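Local structure of cellobiose 2-epimerase (Ruminococcus albus, 3VW5) at residues A[53-58]-A[378-383]; A[85-90]-A[132-137]; A[166-171]-A[367-372]; A[177-182]-A[210-215]; A[352-355]-A[359-362]. The protein catalyses the reversible epimerization of cellobiose to 4-O-beta-D-glucopyranosyl-D-mannose, acting on the unmodified sugar. The protein carries 2 engineered substitutions. All coordinates share one frame; numbering follows the deposited sequence.

Contact 1 of 5, residues A[53-58]-A[378-383]; sequences ILWFYS and MCMEVI
Both aromatic rings that meet M380, those of F56 and W55, are approached at a slant by its terminal methyl. M380 CE reaches the F56 ring obliquely, 3.4 Å from F56 CD1 and 3.5 Å from F56 CE1. The W55 indole meets the same methyl more distantly, M380 CE lying 4.2 Å from W55 CZ3, while Y117 of helix 109-126 stacks on that indole. On the far side of F56, its CD2 sits over the centre of one face of the Y57 ring.

The torsions account for this convergence. F56 swings its CG anti to the backbone N (chi1 166°), whereas the M380 chain runs straight out toward the other helix and bends at chi3 (-121°), which turns CE in among the rings. It is thus the methyl and not the sulfur that touches, and M380 and F56 cross at about a right angle. No hydrogen bond joins the segments; the contact is apolar and buried. Within helix 47-64, S58 OG and S58 N bond L54 O from opposite faces of its carbonyl plane. On helix 373-385, E381 forms salt bridges with R253 and R385. The final helix of the chain here packs against helix 47-64, consistent with closure of the helix ring in an (alpha/alpha)6 barrel.

Contact 2 of 5, residues A[85-90]-A[132-137]; sequences IDYEYG and LALAYR
Y87 and R137 come together through two torsions: CG of Y87 lies anti to its carbonyl carbon (chi1 -74°), and R137 reaches out with a nearly straight chain until it bends at chi3 (-126°). In the (alpha/alpha)6 barrel this joins the loop that follows helix 67-84 to helix 129-145. The ring and guanidinium planes are nearly perpendicular, 83° apart, with the Tyr edge set against a guanidinium face: Y87 CD1 is 3.9 Å from R137 NE. Because the arginine lies at the rim and not over the ring, this is not a cation-pi stack. One face of the Y87 ring carries I85 CG2, over its centre.

Deeper in, I85 CD1 packs on L134 CG at 3.9 Å, and L134 CD2 comes within 4.2 Å of Y87 OH. That hydroxyl has its polar partner in K81 O, on helix 67-84, and L134 touches Y77, K81 and L119, so it also meets helices 67-84 and 109-126. The loop itself is shaped by an Asx motif, Y89 N donating to D86 OD1 at 3.0 Å from above the carboxylate plane, while D86 OD2 is salt-bridged to R158 and K107. The two segments are also linked through one water, which accepts from R137 NE at 2.7 Å and donates to Y87 O at 3.2 Å.

Contact 3 of 5, residues A[166-171]-A[367-372]; sequences EALSEN and GPWKCP
W369 contributes more than half of the surface buried here, and it does so with its indole, whose six-membered ring meets A167 and L168. The nearest approach is between W369 CZ2 and the carbonyl oxygen A167 O, 3.5 Å apart, with W369 CH2 somewhat farther from that oxygen, at 4.1 Å. Next to it, L168 CD2 packs on W369 CH2 at 3.9 Å. Both partners come at a slant to the indole, and the leucine side chain crosses the tryptophan at about a right angle.

W369 is the third residue of a type I beta turn from G367 to K370, in which K370 N bonds back to G367 O at 3.2 Å. With CG placed anti to the carbonyl carbon (chi1 -77°), the indole leaves the turn and spans the distance to the other loop, where the nearest CA atoms, those of A167 and W369, are still 10.1 Å apart. Behind the turn, K370 NZ is held by a salt bridge to E348 and by hydrogen bonds to T365 O and W349 O.

The contact therefore ties the loop between strands 151-156 and 177-178 to the one leading into helix 373-385. No hydrogen bond crosses it: one leucine methyl and one carbonyl oxygen meet aromatic carbons, so the fit depends on shape rather than on a directional polar bond.

Contact 4 of 5, residues A[177-182]-A[210-215]; sequences KTMNAI and GQMRDI
I182 and M212 mark the closest approach of the two backbones, with CA atoms 7.6 Å apart. Segment 177-182 passes from a short strand into a helix, and T178 caps that helix: its OG1 accepts from A181 N at 3.0 Å with an N-H...O angle of 164°. Segment 210-215 is helical, widening into a pi-type turn at 212-215.

I182 divides its two branches between neighbouring residues. I182 CG2 lies 3.9 Å from M212 CG as the side chains slide past each other in opposite directions, whereas I182 CD1 meets Q211 OE1 at 3.5 Å. M179 is turned so that CG sits between the backbone N and the carbonyl carbon (chi1 72°); its bent chain then carries M179 CE to M212 CE, 3.5 Å away. An alanine in place of I182 lacks both branches and would probably leave M212 CG and the Q211 side chain without their packing partner.

The start of helix 179-196 thus meets the end of helix 199-216, next in the chain, as in a helical hairpin of the (alpha/alpha)6 barrel. L224 of strand 223-228 touches both methionines, and H243 and M251 of helix 241-258 pack on M179 and M212 respectively, so a third helix and a strand adjoin the interface.

Contact 5 of 5, residues A[352-355]-A[359-362]; sequences EVTF and PHDY
V353 and P359 form a single beta bridge, their CA atoms 4.2 Å apart, where the chain reverses at the surface beyond strand 352-353, which itself pairs antiparallel with strand 296-302, V353 bonding R301 through the backbone. The bridge is fixed by H360 N, which donates to E352 O at 2.8 Å with an N-H...O angle of 170°.

A second bond joins the same two residues through their side chains: H360 ND1 donates to E352 OE1 at 2.8 Å, less straight at 145°. OE1 uses its anti lone pair and lies slightly out of the imidazole plane; the carboxylate itself is turned 76° from the ring. H360 NE2 lies 3.6 Å from T354 CG2, while T354 OG1 turns to T358 N. The hydroxyl of Y362 sits above one face of the imidazole. A water accepts from E352 N at 2.9 Å and donates to H360 O at 3.1 Å.

A phenylalanine in place of H360 would probably leave E352 OE1 without its hydrogen-bond mate, though the backbone bond could remain. That backbone bond holds the chain reversal, while the ND1 bond limits the turning of the E352 carboxylate, whose negative charge would probably favour a protonated, positively charged imidazole.

How the contacts relate
Contact 1 spans most of the chain, pairing helix 47-64 with the final helix 373-385, and the other four are nested within it. Contact 2 closes first along the chain; contact 3 then opens and encloses both contact 4 and contact 5. Direct touches make a chain through the fold: contact 1 reaches contact 3 where F56 and I53 pack on P372, and contact 3 reaches contact 4 where L168 CD1 packs on T178 and N180. Contacts 2 and 5 stand apart, their centres about 38 Å from each other on opposite sides of the chain's centre. Local helix and strand joints are thus tied into the barrel by contacts between distant parts of the sequence.

Contact 1 of 5, residues A[53-58]-A[378-383]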
# COMPACT_ATOMS: atom_id res chain seq x y z
N ILE A 53 -3.78 -5.99 -7.05
CA ILE A 53 -5.04 -6.47 -7.57
C ILE A 53 -5.47 -7.74 -6.81
O ILE A 53 -6.59 -7.82 -6.30
CB ILE A 53 -4.98 -6.70 -9.08
CG1 ILE A 53 -4.77 -5.36 -9.77
CG2 ILE A 53 -6.26 -7.36 -9.60
CD1 ILE A 53 -4.35 -5.45 -11.23
N LEU A 54 -4.55 -8.70 -6.69
CA LEU A 54 -4.79 -9.93 -5.91
C LEU A 54 -5.25 -9.58 -4.50
O LEU A 54 -6.28 -10.08 -4.02
CB LEU A 54 -3.56 -10.84 -5.87
CG LEU A 54 -3.70 -12.13 -5.03
CD1 LEU A 54 -5.01 -12.86 -5.32
CD2 LEU A 54 -2.52 -13.08 -5.18
N TRP A 55 -4.53 -8.69 -3.83
CA TRP A 55 -4.96 -8.28 -2.51
C TRP A 55 -6.38 -7.71 -2.55
O TRP A 55 -7.20 -7.98 -1.68
CB TRP A 55 -4.00 -7.27 -1.86
CG TRP A 55 -4.53 -6.87 -0.50
CD1 TRP A 55 -4.27 -7.48 0.69
CD2 TRP A 55 -5.48 -5.83 -0.21
NE1 TRP A 55 -4.96 -6.86 1.70
CE2 TRP A 55 -5.72 -5.85 1.18
CE3 TRP A 55 -6.14 -4.87 -1.00
CZ2 TRP A 55 -6.60 -4.96 1.80
CZ3 TRP A 55 -7.02 -3.99 -0.37
CH2 TRP A 55 -7.24 -4.04 1.00
N PHE A 56 -6.64 -6.90 -3.57
CA PHE A 56 -7.89 -6.17 -3.66
C PHE A 56 -9.09 -7.07 -3.87
O PHE A 56 -10.11 -6.94 -3.18
CB PHE A 56 -7.83 -5.18 -4.81
CG PHE A 56 -9.16 -4.63 -5.19
CD1 PHE A 56 -9.77 -3.68 -4.40
CD2 PHE A 56 -9.80 -5.07 -6.33
CE1 PHE A 56 -10.99 -3.17 -4.74
CE2 PHE A 56 -11.02 -4.54 -6.69
CZ PHE A 56 -11.62 -3.59 -5.90
N TYR A 57 -8.98 -7.99 -4.82
CA TYR A 57 -10.10 -8.88 -5.06
C TYR A 57 -10.30 -9.81 -3.89
O TYR A 57 -11.44 -10.00 -3.43
CB TYR A 57 -9.94 -9.65 -6.37
CG TYR A 57 -10.39 -8.83 -7.56
CD1 TYR A 57 -11.71 -8.35 -7.64
CD2 TYR A 57 -9.52 -8.53 -8.60
CE1 TYR A 57 -12.13 -7.61 -8.72
CE2 TYR A 57 -9.94 -7.79 -9.68
CZ TYR A 57 -11.24 -7.33 -9.74
OH TYR A 57 -11.66 -6.59 -10.82
N SER A 58 -9.21 -10.37 -3.39
CA SER A 58 -9.32 -11.24 -2.23
C SER A 58 -10.10 -10.53 -1.10
O SER A 58 -10.99 -11.11 -0.49
CB SER A 58 -7.95 -11.76 -1.76
OG SER A 58 -7.21 -12.36 -2.82
N MET A 378 -9.44 1.71 1.32
CA MET A 378 -10.18 2.75 2.06
C MET A 378 -11.68 2.44 2.11
O MET A 378 -12.33 2.57 3.16
CB MET A 378 -9.96 4.13 1.44
CG MET A 378 -10.72 5.25 2.13
SD MET A 378 -11.22 6.50 0.93
CE MET A 378 -12.35 5.56 -0.11
N CYS A 379 -12.24 2.04 0.98
CA CYS A 379 -13.66 1.73 0.94
C CYS A 379 -13.96 0.61 1.93
O CYS A 379 -14.83 0.76 2.81
CB CYS A 379 -14.10 1.39 -0.48
SG CYS A 379 -13.84 2.77 -1.65
N MET A 380 -13.20 -0.48 1.82
CA MET A 380 -13.40 -1.63 2.70
C MET A 380 -13.15 -1.33 4.16
O MET A 380 -13.88 -1.82 5.02
CB MET A 380 -12.55 -2.80 2.23
CG MET A 380 -12.87 -3.16 0.80
SD MET A 380 -11.99 -4.57 0.15
CE MET A 380 -11.14 -3.84 -1.26
N GLU A 381 -12.14 -0.52 4.46
CA GLU A 381 -11.83 -0.23 5.85
C GLU A 381 -12.93 0.60 6.48
O GLU A 381 -13.21 0.47 7.68
CB GLU A 381 -10.48 0.49 5.96
CG GLU A 381 -9.26 -0.42 5.95
CD GLU A 381 -9.06 -1.20 7.27
OE1 GLU A 381 -9.46 -0.70 8.35
OE2 GLU A 381 -8.48 -2.32 7.20
N VAL A 382 -13.55 1.46 5.68
CA VAL A 382 -14.58 2.38 6.15
C VAL A 382 -15.82 1.58 6.45
O VAL A 382 -16.43 1.71 7.52
CB VAL A 382 -14.92 3.45 5.08
CG1 VAL A 382 -16.25 4.11 5.41
CG2 VAL A 382 -13.80 4.49 4.98
N ILE A 383 -16.17 0.73 5.48
CA ILE A 383 -17.28 -0.18 5.61
C ILE A 383 -17.12 -1.01 6.88
O ILE A 383 -18.03 -1.08 7.71
CB ILE A 383 -17.35 -1.12 4.39
CG1 ILE A 383 -17.97 -0.39 3.20
CG2 ILE A 383 -18.14 -2.38 4.73
CD1 ILE A 383 -17.90 -1.15 1.91

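Contact 2 of 5, residues A[85-90]-A[132-137]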
# COMPACT_ATOMS: atom_id res chain seq x y z
N ILE A 85 6.99 -15.42 -9.70
CA ILE A 85 7.81 -15.93 -8.63
C ILE A 85 9.09 -16.56 -9.18
O ILE A 85 9.06 -17.33 -10.14
CB ILE A 85 7.00 -16.94 -7.79
CG1 ILE A 85 6.05 -16.17 -6.88
CG2 ILE A 85 7.90 -17.84 -7.00
CD1 ILE A 85 5.07 -17.01 -6.12
N ASP A 86 10.23 -16.17 -8.60
CA ASP A 86 11.50 -16.77 -8.95
C ASP A 86 11.72 -17.97 -8.03
O ASP A 86 12.18 -17.82 -6.90
CB ASP A 86 12.64 -15.77 -8.82
CG ASP A 86 13.96 -16.30 -9.38
OD1 ASP A 86 14.06 -17.53 -9.58
OD2 ASP A 86 14.89 -15.49 -9.62
N TYR A 87 11.37 -19.16 -8.51
CA TYR A 87 11.43 -20.35 -7.69
C TYR A 87 12.86 -20.78 -7.46
O TYR A 87 13.19 -21.34 -6.42
CB TYR A 87 10.60 -21.48 -8.31
CG TYR A 87 9.11 -21.25 -8.17
CD1 TYR A 87 8.48 -21.39 -6.94
CD2 TYR A 87 8.34 -20.88 -9.27
CE1 TYR A 87 7.12 -21.18 -6.80
CE2 TYR A 87 6.98 -20.65 -9.15
CZ TYR A 87 6.37 -20.80 -7.92
OH TYR A 87 5.01 -20.58 -7.79
N GLU A 88 13.70 -20.46 -8.44
CA GLU A 88 15.11 -20.83 -8.41
C GLU A 88 15.94 -19.99 -7.41
O GLU A 88 16.65 -20.54 -6.57
CB GLU A 88 15.68 -20.76 -9.82
CG GLU A 88 17.16 -21.02 -9.88
CD GLU A 88 17.71 -20.94 -11.30
OE1 GLU A 88 16.89 -20.74 -12.24
OE2 GLU A 88 18.96 -21.06 -11.47
N TYR A 89 15.86 -18.67 -7.49
CA TYR A 89 16.63 -17.82 -6.57
C TYR A 89 15.79 -17.34 -5.39
O TYR A 89 16.34 -16.95 -4.37
CB TYR A 89 17.23 -16.61 -7.29
CG TYR A 89 18.35 -16.92 -8.27
CD1 TYR A 89 19.67 -17.03 -7.84
CD2 TYR A 89 18.09 -17.09 -9.63
CE1 TYR A 89 20.71 -17.31 -8.73
CE2 TYR A 89 19.11 -17.37 -10.52
CZ TYR A 89 20.42 -17.48 -10.07
OH TYR A 89 21.45 -17.76 -10.95
N GLY A 90 14.47 -17.35 -5.54
CA GLY A 90 13.60 -16.79 -4.52
C GLY A 90 13.00 -15.42 -4.86
O GLY A 90 13.40 -14.77 -5.81
N LEU A 132 -0.82 -20.06 0.90
CA LEU A 132 -0.14 -19.87 2.19
C LEU A 132 1.31 -20.39 2.17
O LEU A 132 2.22 -19.74 2.68
CB LEU A 132 -0.92 -20.56 3.31
CG LEU A 132 -0.29 -20.42 4.69
CD1 LEU A 132 -0.44 -19.01 5.21
CD2 LEU A 132 -0.92 -21.38 5.67
N ALA A 133 1.51 -21.55 1.57
CA ALA A 133 2.85 -22.05 1.34
C ALA A 133 3.72 -21.01 0.56
O ALA A 133 4.83 -20.68 0.97
CB ALA A 133 2.80 -23.39 0.60
N LEU A 134 3.21 -20.49 -0.54
CA LEU A 134 3.92 -19.49 -1.30
C LEU A 134 4.24 -18.27 -0.43
O LEU A 134 5.32 -17.68 -0.50
CB LEU A 134 3.08 -19.07 -2.49
CG LEU A 134 3.49 -19.68 -3.83
CD1 LEU A 134 4.21 -20.98 -3.62
CD2 LEU A 134 2.25 -19.86 -4.71
N ALA A 135 3.29 -17.90 0.42
CA ALA A 135 3.50 -16.78 1.31
C ALA A 135 4.71 -17.04 2.22
O ALA A 135 5.59 -16.18 2.36
CB ALA A 135 2.25 -16.49 2.10
N TYR A 136 4.74 -18.22 2.84
CA TYR A 136 5.85 -18.57 3.72
C TYR A 136 7.13 -18.69 2.91
O TYR A 136 8.20 -18.29 3.36
CB TYR A 136 5.57 -19.87 4.46
CG TYR A 136 4.69 -19.72 5.67
CD1 TYR A 136 5.18 -19.11 6.82
CD2 TYR A 136 3.38 -20.18 5.68
CE1 TYR A 136 4.39 -18.97 7.93
CE2 TYR A 136 2.58 -20.04 6.78
CZ TYR A 136 3.09 -19.43 7.91
OH TYR A 136 2.32 -19.28 9.04
N ARG A 137 7.02 -19.24 1.71
CA ARG A 137 8.19 -19.37 0.85
C ARG A 137 8.87 -18.01 0.66
O ARG A 137 10.09 -17.91 0.72
CB ARG A 137 7.83 -19.98 -0.51
CG ARG A 137 9.06 -20.22 -1.35
CD ARG A 137 8.76 -20.56 -2.79
NE ARG A 137 9.41 -21.81 -3.19
CZ ARG A 137 8.81 -23.01 -3.16
NH1 ARG A 137 7.54 -23.14 -2.77
NH2 ARG A 137 9.50 -24.09 -3.54
O HOH W 1 11.70 -20.52 -3.73

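Contact 3 of 5, residues A[166-171]-A[367-372]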
# COMPACT_ATOMS: atom_id res chain seq x y z
N GLU A 166 16.94 2.70 -6.74
CA GLU A 166 16.03 3.46 -7.60
C GLU A 166 14.67 2.83 -7.42
O GLU A 166 14.58 1.69 -6.96
CB GLU A 166 16.45 3.29 -9.07
CG GLU A 166 17.25 4.45 -9.66
CD GLU A 166 18.15 4.02 -10.82
OE1 GLU A 166 17.67 3.29 -11.73
OE2 GLU A 166 19.34 4.42 -10.83
N ALA A 167 13.60 3.54 -7.76
CA ALA A 167 12.25 2.96 -7.70
C ALA A 167 11.53 3.27 -6.39
O ALA A 167 10.30 3.41 -6.37
CB ALA A 167 12.28 1.44 -7.93
N LEU A 168 12.29 3.34 -5.30
CA LEU A 168 11.76 3.91 -4.06
C LEU A 168 12.33 5.31 -3.80
O LEU A 168 11.80 6.06 -2.97
CB LEU A 168 12.03 2.98 -2.86
CG LEU A 168 11.18 1.70 -2.75
CD1 LEU A 168 11.10 1.23 -1.27
CD2 LEU A 168 9.77 1.86 -3.35
N SER A 169 13.40 5.67 -4.52
CA SER A 169 13.99 7.00 -4.37
C SER A 169 13.05 8.08 -4.90
O SER A 169 12.20 7.80 -5.76
CB SER A 169 15.35 7.08 -5.06
OG SER A 169 15.30 7.91 -6.22
N GLU A 170 13.21 9.30 -4.40
CA GLU A 170 12.28 10.39 -4.71
C GLU A 170 12.92 11.48 -5.55
O GLU A 170 12.41 11.81 -6.63
CB GLU A 170 11.72 11.00 -3.42
CG GLU A 170 10.23 10.80 -3.25
CD GLU A 170 9.45 12.11 -3.29
OE1 GLU A 170 10.05 13.17 -2.94
OE2 GLU A 170 8.26 12.08 -3.70
N ASN A 171 14.03 12.05 -5.06
CA ASN A 171 14.79 12.99 -5.89
C ASN A 171 15.90 12.26 -6.64
O ASN A 171 15.63 11.36 -7.45
CB ASN A 171 15.36 14.15 -5.06
CG ASN A 171 14.28 15.08 -4.54
OD1 ASN A 171 13.16 15.13 -5.07
ND2 ASN A 171 14.61 15.83 -3.48
N GLY A 367 -1.23 1.84 -14.01
CA GLY A 367 0.12 1.47 -14.40
C GLY A 367 0.83 0.75 -13.27
O GLY A 367 0.21 0.35 -12.28
N PRO A 368 2.15 0.58 -13.40
CA PRO A 368 2.92 -0.16 -12.39
C PRO A 368 2.75 0.40 -10.99
O PRO A 368 2.80 -0.36 -10.03
CB PRO A 368 4.37 0.00 -12.87
CG PRO A 368 4.26 0.26 -14.32
CD PRO A 368 3.03 1.12 -14.46
N TRP A 369 2.51 1.70 -10.87
CA TRP A 369 2.37 2.32 -9.55
C TRP A 369 0.96 2.77 -9.15
O TRP A 369 0.76 3.28 -8.05
CB TRP A 369 3.37 3.45 -9.38
CG TRP A 369 4.75 2.97 -9.10
CD1 TRP A 369 5.80 2.96 -9.97
CD2 TRP A 369 5.24 2.42 -7.86
NE1 TRP A 369 6.92 2.45 -9.35
CE2 TRP A 369 6.60 2.11 -8.06
CE3 TRP A 369 4.65 2.17 -6.61
CZ2 TRP A 369 7.40 1.56 -7.04
CZ3 TRP A 369 5.45 1.61 -5.59
CH2 TRP A 369 6.81 1.32 -5.82
N LYS A 370 -0.03 2.57 -10.02
CA LYS A 370 -1.41 2.90 -9.68
C LYS A 370 -2.38 1.73 -9.94
O LYS A 370 -2.47 1.21 -11.06
CB LYS A 370 -1.86 4.17 -10.40
CG LYS A 370 -3.24 4.63 -9.98
CD LYS A 370 -3.53 6.02 -10.50
CE LYS A 370 -4.90 6.50 -10.03
NZ LYS A 370 -5.99 5.72 -10.65
N CYS A 371 -3.09 1.33 -8.88
CA CYS A 371 -3.87 0.09 -8.84
C CYS A 371 -5.13 0.28 -7.97
O CYS A 371 -5.40 1.39 -7.54
CB CYS A 371 -3.01 -1.05 -8.27
SG CYS A 371 -1.38 -0.52 -7.67
N PRO A 372 -5.89 -0.81 -7.71
CA PRO A 372 -7.10 -0.65 -6.89
C PRO A 372 -6.87 -0.78 -5.39
O PRO A 372 -7.82 -0.76 -4.63
CB PRO A 372 -8.01 -1.78 -7.37
CG PRO A 372 -7.10 -2.82 -7.84
CD PRO A 372 -5.84 -2.15 -8.34

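Contact 4 of 5, residues A[177-182]-A[210-215]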
# COMPACT_ATOMS: atom_id res chain seq x y z
N LYS A 177 18.37 2.35 2.64
CA LYS A 177 17.23 1.90 3.42
C LYS A 177 16.11 2.93 3.41
O LYS A 177 16.37 4.13 3.37
CB LYS A 177 17.70 1.57 4.84
CG LYS A 177 18.70 0.42 4.89
CD LYS A 177 19.27 0.23 6.29
CE LYS A 177 20.14 -1.03 6.36
NZ LYS A 177 21.42 -0.83 7.12
N THR A 178 14.86 2.48 3.45
CA THR A 178 13.71 3.39 3.39
C THR A 178 12.65 3.03 4.42
O THR A 178 12.51 1.86 4.78
CB THR A 178 13.03 3.35 2.00
OG1 THR A 178 12.17 2.21 1.92
CG2 THR A 178 14.07 3.30 0.90
N MET A 179 11.89 4.02 4.90
CA MET A 179 10.80 3.70 5.82
C MET A 179 9.72 2.93 5.07
O MET A 179 9.05 2.07 5.64
CB MET A 179 10.20 4.95 6.50
CG MET A 179 9.37 5.85 5.59
SD MET A 179 7.58 5.56 5.74
CE MET A 179 7.55 5.04 7.44
N ASN A 180 9.59 3.24 3.78
CA ASN A 180 8.62 2.62 2.91
C ASN A 180 8.67 1.11 2.99
O ASN A 180 7.64 0.46 3.16
CB ASN A 180 8.92 3.03 1.48
CG ASN A 180 7.68 3.35 0.70
OD1 ASN A 180 6.88 2.47 0.38
ND2 ASN A 180 7.51 4.63 0.37
N ALA A 181 9.86 0.55 2.86
CA ALA A 181 10.02 -0.90 2.91
C ALA A 181 9.65 -1.46 4.28
O ALA A 181 9.00 -2.50 4.36
CB ALA A 181 11.44 -1.28 2.54
N ILE A 182 10.08 -0.80 5.34
CA ILE A 182 9.80 -1.33 6.68
C ILE A 182 8.28 -1.41 6.87
O ILE A 182 7.74 -2.45 7.25
CB ILE A 182 10.49 -0.50 7.79
CG1 ILE A 182 12.01 -0.55 7.64
CG2 ILE A 182 10.12 -1.01 9.17
CD1 ILE A 182 12.75 0.33 8.63
N GLY A 210 9.60 -2.13 16.18
CA GLY A 210 10.63 -1.48 16.97
C GLY A 210 11.45 -0.47 16.17
O GLY A 210 11.77 0.62 16.65
N GLN A 211 11.78 -0.83 14.94
CA GLN A 211 12.53 0.06 14.07
C GLN A 211 11.73 1.33 13.77
O GLN A 211 12.29 2.44 13.74
CB GLN A 211 12.93 -0.64 12.78
CG GLN A 211 13.99 -1.70 12.96
CD GLN A 211 14.80 -1.92 11.70
OE1 GLN A 211 14.25 -2.08 10.61
NE2 GLN A 211 16.13 -1.91 11.85
N MET A 212 10.44 1.16 13.53
CA MET A 212 9.57 2.30 13.33
C MET A 212 9.60 3.21 14.55
O MET A 212 9.69 4.42 14.41
CB MET A 212 8.15 1.88 12.97
CG MET A 212 8.04 1.21 11.59
SD MET A 212 8.26 2.27 10.16
CE MET A 212 7.03 3.49 10.48
N ARG A 213 9.53 2.62 15.76
CA ARG A 213 9.50 3.42 16.99
C ARG A 213 10.87 4.01 17.35
O ARG A 213 10.98 5.18 17.71
CB ARG A 213 8.90 2.62 18.16
CG ARG A 213 9.64 2.82 19.48
CD ARG A 213 8.91 2.30 20.73
NE ARG A 213 8.72 0.84 20.83
CZ ARG A 213 9.68 -0.08 20.89
NH1 ARG A 213 10.97 0.26 20.83
NH2 ARG A 213 9.36 -1.37 20.98
N ASP A 214 11.92 3.21 17.22
CA ASP A 214 13.25 3.61 17.69
C ASP A 214 14.10 4.40 16.68
O ASP A 214 14.92 5.23 17.07
CB ASP A 214 14.01 2.40 18.21
CG ASP A 214 13.33 1.76 19.42
OD1 ASP A 214 12.58 2.49 20.12
OD2 ASP A 214 13.56 0.55 19.67
N ILE A 215 13.91 4.14 15.39
CA ILE A 215 14.70 4.82 14.37
C ILE A 215 13.92 5.84 13.55
O ILE A 215 14.33 6.99 13.40
CB ILE A 215 15.37 3.84 13.41
CG1 ILE A 215 16.14 2.76 14.18
CG2 ILE A 215 16.29 4.59 12.49
CD1 ILE A 215 16.94 1.82 13.30

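Contact 5 of 5, residues A[352-355]-A[359-362]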
# COMPACT_ATOMS: atom_id res chain seq x y z
N GLU A 352 -3.34 12.39 -9.83
CA GLU A 352 -2.87 13.61 -9.16
C GLU A 352 -3.68 14.86 -9.54
O GLU A 352 -3.84 15.18 -10.72
CB GLU A 352 -1.38 13.84 -9.44
CG GLU A 352 -0.45 12.86 -8.71
CD GLU A 352 1.03 13.02 -9.07
OE1 GLU A 352 1.38 13.90 -9.89
OE2 GLU A 352 1.87 12.25 -8.54
N VAL A 353 -4.17 15.57 -8.54
CA VAL A 353 -4.86 16.82 -8.80
C VAL A 353 -4.24 17.96 -8.00
O VAL A 353 -4.03 17.81 -6.79
CB VAL A 353 -6.36 16.75 -8.46
CG1 VAL A 353 -7.02 18.07 -8.81
CG2 VAL A 353 -7.01 15.62 -9.22
N THR A 354 -3.96 19.08 -8.67
CA THR A 354 -3.36 20.28 -8.05
C THR A 354 -4.24 20.89 -6.96
O THR A 354 -5.45 20.62 -6.88
CB THR A 354 -3.07 21.41 -9.08
OG1 THR A 354 -4.30 21.96 -9.56
CG2 THR A 354 -2.23 20.93 -10.25
N PHE A 355 -3.62 21.73 -6.14
CA PHE A 355 -4.32 22.45 -5.08
C PHE A 355 -5.47 23.29 -5.65
O PHE A 355 -6.45 23.58 -4.96
CB PHE A 355 -3.31 23.35 -4.38
CG PHE A 355 -3.83 23.98 -3.13
CD1 PHE A 355 -3.82 23.27 -1.93
CD2 PHE A 355 -4.32 25.27 -3.14
CE1 PHE A 355 -4.27 23.84 -0.77
CE2 PHE A 355 -4.79 25.85 -1.99
CZ PHE A 355 -4.77 25.13 -0.80
N PRO A 359 -6.39 18.24 -12.87
CA PRO A 359 -5.69 16.95 -12.90
C PRO A 359 -4.40 17.08 -13.67
O PRO A 359 -4.37 17.85 -14.63
CB PRO A 359 -6.68 16.03 -13.64
CG PRO A 359 -8.02 16.68 -13.49
CD PRO A 359 -7.72 18.17 -13.51
N HIS A 360 -3.36 16.37 -13.25
CA HIS A 360 -2.11 16.26 -13.99
C HIS A 360 -2.37 15.32 -15.14
O HIS A 360 -2.48 14.11 -14.95
CB HIS A 360 -1.00 15.67 -13.13
CG HIS A 360 -0.43 16.61 -12.12
ND1 HIS A 360 0.52 16.23 -11.20
CD2 HIS A 360 -0.66 17.93 -11.89
CE1 HIS A 360 0.85 17.26 -10.45
NE2 HIS A 360 0.15 18.31 -10.85
N ASP A 361 -2.44 15.86 -16.34
CA ASP A 361 -2.80 15.07 -17.51
C ASP A 361 -1.66 14.17 -17.98
O ASP A 361 -1.75 13.55 -19.04
CB ASP A 361 -3.28 15.99 -18.65
CG ASP A 361 -2.15 16.81 -19.30
OD1 ASP A 361 -2.38 17.34 -20.41
OD2 ASP A 361 -1.04 16.94 -18.72
N TYR A 362 -0.59 14.10 -17.20
CA TYR A 362 0.54 13.24 -17.56
C TYR A 362 0.70 12.01 -16.65
O TYR A 362 1.68 11.28 -16.75
CB TYR A 362 1.84 14.04 -17.60
CG TYR A 362 2.14 14.79 -16.32
CD1 TYR A 362 1.68 16.09 -16.13
CD2 TYR A 362 2.89 14.20 -15.31
CE1 TYR A 362 1.96 16.78 -14.96
CE2 TYR A 362 3.17 14.88 -14.14
CZ TYR A 362 2.71 16.16 -13.96
OH TYR A 362 3.01 16.84 -12.79
O HOH W 2 -4.00 12.88 -12.60